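Local coordinates for internalin (Listeria monocytogenes serotype 4b, PDB 4FMZ), which is a leucine-rich-repeat internalin that probably serves cell adhesion and host-cell invasion, as some related internalins do, at residues A10-N13 with Q14-D18; N297-G300 with N301-E305. All blocks are in the same frame, centred on the assembly; numbering follows the deposited sequence.

Near the N terminus, interaction 1 (residues 10-18) turns the chain from strand 10-11, which pairs antiparallel with strand 37-38, through the one-turn helix 12-15 and on to helix 19-29. It belongs to the N-terminal cap region, ahead of strand 48-50, the first of the parallel strands. The chain then runs through the leucine-rich repeats to interaction 2 (residues 297-305), where the loop after strand 291-293 turns into helix 304-308, ahead of strand 315-317. Each contact closes a tight local turn and the two follow in series, neither crossing nor enclosing the other. The centres of interactions 1 and 2 are about 70 Å apart, on opposite sides of the chain's centre.

Interaction 1 (A10-N13 with Q14-D18); sequences APIN and QIFPD
Ala10 and Pro11 meet Gln14 and Ile15 where strand 10-11 gives way to the one-turn helix 12-15. The carbonyl O of Pro11, the N-cap residue, accepts two backbone donors: Gln14 N at 2.9 Å, well above the carbonyl plane, and Ile15 N at 3.3 Å, nearly in line with the C=O. Ile12 O receives Phe16 N at 2.9 Å with an N-H...O angle of 162°, which ends the turn. Ile12 O also lies at the edge of the Phe16 ring, in its plane, 3.4 Å from CD2.

Side chains meet in two places around the turn. The extended Gln14 chain, with CG anti to the backbone N (chi1 177°), carries its amide back to the strand, so that NE2 comes 3.4 Å from Ala10 CB and OE1 rests beside Pro11 CD. Ala10 CB also touches the CD1 methyl of Ile15 at 3.7 Å. Separately, the CG2 methyl of Ile12 meets CD2 of Phe16 at 4.0 Å, and both side chains are buried.

This is a short helical turn of the internalin N-terminal cap, a sequence family related to EF-hands. Asp18, the N-cap of helix 19-29, accepts hydrogen bonds from Leu21 N at OD2 and Ala57 N at OD1. Ile12 and Phe16 pack together on Ile25 of that helix, and Ala10 pairs through its backbone with Val38, joining the turn to strand 37-38.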
loop_
_atom_site.group_PDB
_atom_site.type_symbol
_atom_site.label_atom_id
_atom_site.label_comp_id
_atom_site.label_asym_id
_atom_site.label_seq_id
_atom_site.Cartn_x
_atom_site.Cartn_y
_atom_site.Cartn_z
ATOM N N ALA A 10 39.304 13.793 7.201
ATOM C CA ALA A 10 39.151 13.500 8.613
ATOM C C ALA A 10 38.741 12.044 8.840
ATOM O O ALA A 10 38.182 11.428 7.928
ATOM C CB ALA A 10 38.110 14.441 9.228
ATOM N N PRO A 11 39.003 11.476 10.038
ATOM C CA PRO A 11 38.548 10.096 10.311
ATOM C C PRO A 11 37.030 9.953 10.172
ATOM O O PRO A 11 36.283 10.882 10.509
ATOM C CB PRO A 11 38.987 9.864 11.762
ATOM C CG PRO A 11 40.129 10.827 11.968
ATOM C CD PRO A 11 39.692 12.047 11.211
ATOM N N ILE A 12 36.576 8.799 9.646
ATOM C CA ILE A 12 35.147 8.491 9.483
ATOM C C ILE A 12 34.390 8.750 10.802
ATOM O O ILE A 12 33.338 9.393 10.769
ATOM C CB ILE A 12 34.907 7.020 8.984
ATOM C CG1 ILE A 12 35.477 6.797 7.576
ATOM C CG2 ILE A 12 33.402 6.641 9.017
ATOM C CD1 ILE A 12 35.639 5.339 7.117
ATOM N N ASN A 13 34.928 8.281 11.946
ATOM C CA ASN A 13 34.231 8.418 13.228
ATOM C C ASN A 13 34.305 9.853 13.821
ATOM O O ASN A 13 33.695 10.107 14.863
ATOM C CB ASN A 13 34.689 7.369 14.236
ATOM C CG ASN A 13 36.123 7.508 14.682
ATOM O OD1 ASN A 13 36.918 8.267 14.123
ATOM N ND2 ASN A 13 36.478 6.752 15.700
ATOM N N GLN A 14 35.040 10.778 13.156
ATOM C CA GLN A 14 35.065 12.203 13.519
ATOM C C GLN A 14 33.904 12.914 12.820
ATOM O O GLN A 14 33.317 13.850 13.376
ATOM C CB GLN A 14 36.396 12.877 13.140
ATOM C CG GLN A 14 36.448 14.387 13.426
ATOM C CD GLN A 14 37.726 15.042 12.951
ATOM O OE1 GLN A 14 38.833 14.632 13.308
ATOM N NE2 GLN A 14 37.604 16.107 12.178
ATOM N N ILE A 15 33.634 12.515 11.564
ATOM C CA ILE A 15 32.614 13.117 10.704
ATOM C C ILE A 15 31.236 12.525 11.034
ATOM O O ILE A 15 30.250 13.266 11.076
ATOM C CB ILE A 15 32.999 12.924 9.199
ATOM C CG1 ILE A 15 34.366 13.574 8.835
ATOM C CG2 ILE A 15 31.885 13.388 8.262
ATOM C CD1 ILE A 15 34.463 15.195 8.924
ATOM N N PHE A 16 31.179 11.206 11.252
ATOM C CA PHE A 16 29.945 10.460 11.537
ATOM C C PHE A 16 29.970 10.000 12.995
ATOM O O PHE A 16 30.482 8.923 13.279
ATOM C CB PHE A 16 29.803 9.271 10.560
ATOM C CG PHE A 16 29.777 9.680 9.106
ATOM C CD1 PHE A 16 28.580 9.998 8.479
ATOM C CD2 PHE A 16 30.954 9.770 8.369
ATOM C CE1 PHE A 16 28.560 10.376 7.139
ATOM C CE2 PHE A 16 30.929 10.158 7.029
ATOM C CZ PHE A 16 29.737 10.485 6.433
ATOM N N PRO A 17 29.459 10.820 13.941
ATOM C CA PRO A 17 29.546 10.440 15.364
ATOM C C PRO A 17 28.735 9.191 15.736
ATOM O O PRO A 17 29.066 8.571 16.747
ATOM C CB PRO A 17 29.030 11.687 16.091
ATOM C CG PRO A 17 28.136 12.383 15.072
ATOM C CD PRO A 17 28.864 12.164 13.783
ATOM N N ASP A 18 27.711 8.805 14.937
ATOM C CA ASP A 18 26.932 7.587 15.166
ATOM C C ASP A 18 27.745 6.370 14.724
ATOM O O ASP A 18 28.157 6.297 13.568
ATOM C CB ASP A 18 25.587 7.629 14.432
ATOM C CG ASP A 18 24.718 6.407 14.704
ATOM O OD1 ASP A 18 24.027 6.395 15.744
ATOM O OD2 ASP A 18 24.785 5.437 13.905
#

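Interaction 2 (N297-G300 with N301-E305); sequences NQLG and NEDME
Gly300 and Asp303 grip each other through two hydrogen bonds. Gly300 N donates to Asp303 OD2 at 2.7 Å in an almost straight line (174°), reaching the anti side of that oxygen and 16° out of the carboxylate plane. In return, Asp303 N donates to Gly300 O at 3.1 Å, from above the carbonyl plane, closing the first turn of the 3-10 segment 301-303. The bond from Gly300 N to Asp303 OD2 matches one half of a capping box; with glycine in the leading position, the return bond goes to a backbone carbonyl, as in an ordinary 3-10 turn. With CG anti to its carbonyl carbon (chi1 -54°), Asp303 swings its carboxylate back over the turn toward the glycine.

A water donates to Gln298 O at 2.8 Å and, through a longer bond of 3.3 Å, to Glu302 OE2. Leu299 lies across the Asp303 side chain, its CD2 methyl 3.7 Å from OD2. Asn301 instead turns its OD1 to the backbone N atoms of Thr324 and Asp325 in the loop that follows strand 315-317.

Because Asp303 is buried, the short, straight bond from Gly300 N probably helps to stabilise a negative charge on its carboxylate, and the two bonds probably help set the chain's course into helix 304-308.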
loop_
_atom_site.group_PDB
_atom_site.type_symbol
_atom_site.label_atom_id
_atom_site.label_comp_id
_atom_site.label_asym_id
_atom_site.label_seq_id
_atom_site.Cartn_x
_atom_site.Cartn_y
_atom_site.Cartn_z
ATOM N N ASN A 297 -22.940 -16.420 5.038
ATOM C CA ASN A 297 -23.944 -15.807 4.178
ATOM C C ASN A 297 -25.259 -16.506 4.481
ATOM O O ASN A 297 -25.369 -17.104 5.549
ATOM C CB ASN A 297 -23.517 -15.870 2.700
ATOM C CG ASN A 297 -22.649 -14.704 2.342
ATOM O OD1 ASN A 297 -23.123 -13.571 2.302
ATOM N ND2 ASN A 297 -21.348 -14.938 2.142
ATOM N N GLN A 298 -26.238 -16.454 3.579
ATOM C CA GLN A 298 -27.543 -17.054 3.827
ATOM C C GLN A 298 -27.897 -18.068 2.720
ATOM O O GLN A 298 -29.055 -18.169 2.303
ATOM C CB GLN A 298 -28.604 -15.939 3.956
ATOM C CG GLN A 298 -28.320 -15.001 5.144
ATOM C CD GLN A 298 -29.330 -13.905 5.347
ATOM O OE1 GLN A 298 -30.525 -14.067 5.087
ATOM N NE2 GLN A 298 -28.882 -12.804 5.927
ATOM N N LEU A 299 -26.901 -18.863 2.299
ATOM C CA LEU A 299 -27.075 -19.873 1.247
ATOM C C LEU A 299 -27.646 -21.183 1.787
ATOM O O LEU A 299 -27.442 -21.515 2.951
ATOM C CB LEU A 299 -25.750 -20.155 0.521
ATOM C CG LEU A 299 -25.027 -18.958 -0.120
ATOM C CD1 LEU A 299 -23.654 -19.370 -0.580
ATOM C CD2 LEU A 299 -25.833 -18.359 -1.293
ATOM N N GLY A 300 -28.298 -21.930 0.910
ATOM C CA GLY A 300 -28.898 -23.217 1.229
ATOM C C GLY A 300 -28.570 -24.282 0.209
ATOM O O GLY A 300 -27.778 -24.056 -0.701
ATOM N N ASN A 301 -29.219 -25.435 0.329
ATOM C CA ASN A 301 -28.995 -26.596 -0.538
ATOM C C ASN A 301 -29.251 -26.314 -2.018
ATOM O O ASN A 301 -28.525 -26.843 -2.853
ATOM C CB ASN A 301 -29.853 -27.761 -0.064
ATOM C CG ASN A 301 -29.449 -28.231 1.316
ATOM O OD1 ASN A 301 -28.334 -27.971 1.793
ATOM N ND2 ASN A 301 -30.341 -28.941 1.987
ATOM N N GLU A 302 -30.265 -25.483 -2.337
ATOM C CA GLU A 302 -30.636 -25.123 -3.706
ATOM C C GLU A 302 -29.561 -24.273 -4.407
ATOM O O GLU A 302 -29.629 -24.092 -5.625
ATOM C CB GLU A 302 -31.989 -24.372 -3.721
ATOM C CG GLU A 302 -31.953 -22.961 -3.132
ATOM C CD GLU A 302 -31.979 -22.795 -1.622
ATOM O OE1 GLU A 302 -31.932 -23.809 -0.884
ATOM O OE2 GLU A 302 -32.052 -21.628 -1.176
ATOM N N ASP A 303 -28.584 -23.745 -3.657
ATOM C CA ASP A 303 -27.551 -22.891 -4.234
ATOM C C ASP A 303 -26.292 -23.641 -4.566
ATOM O O ASP A 303 -25.341 -23.028 -5.056
ATOM C CB ASP A 303 -27.203 -21.772 -3.229
ATOM C CG ASP A 303 -28.403 -20.971 -2.766
ATOM O OD1 ASP A 303 -29.160 -20.466 -3.636
ATOM O OD2 ASP A 303 -28.590 -20.850 -1.540
HETATM N N MSE A 304 -26.256 -24.949 -4.287
HETATM C CA MSE A 304 -25.043 -25.730 -4.456
HETATM C C MSE A 304 -24.775 -26.169 -5.891
HETATM O O MSE A 304 -23.602 -26.245 -6.292
HETATM C CB MSE A 304 -25.069 -26.926 -3.520
HETATM C CG MSE A 304 -23.800 -27.053 -2.743
HETATM SE SE MSE A 304 -23.387 -25.786 -1.274
HETATM C CE MSE A 304 -24.072 -24.076 -1.826
ATOM N N GLU A 305 -25.832 -26.412 -6.665
ATOM C CA GLU A 305 -25.735 -26.841 -8.067
ATOM C C GLU A 305 -24.892 -25.876 -8.911
ATOM O O GLU A 305 -24.079 -26.335 -9.714
ATOM C CB GLU A 305 -27.144 -26.988 -8.673
ATOM C CG GLU A 305 -27.203 -27.880 -9.902
ATOM C CD GLU A 305 -28.565 -27.933 -10.569
ATOM O OE1 GLU A 305 -29.494 -28.546 -9.994
ATOM O OE2 GLU A 305 -28.702 -27.365 -11.676
HETATM O O HOH W 1 -31.098 -19.132 0.691
#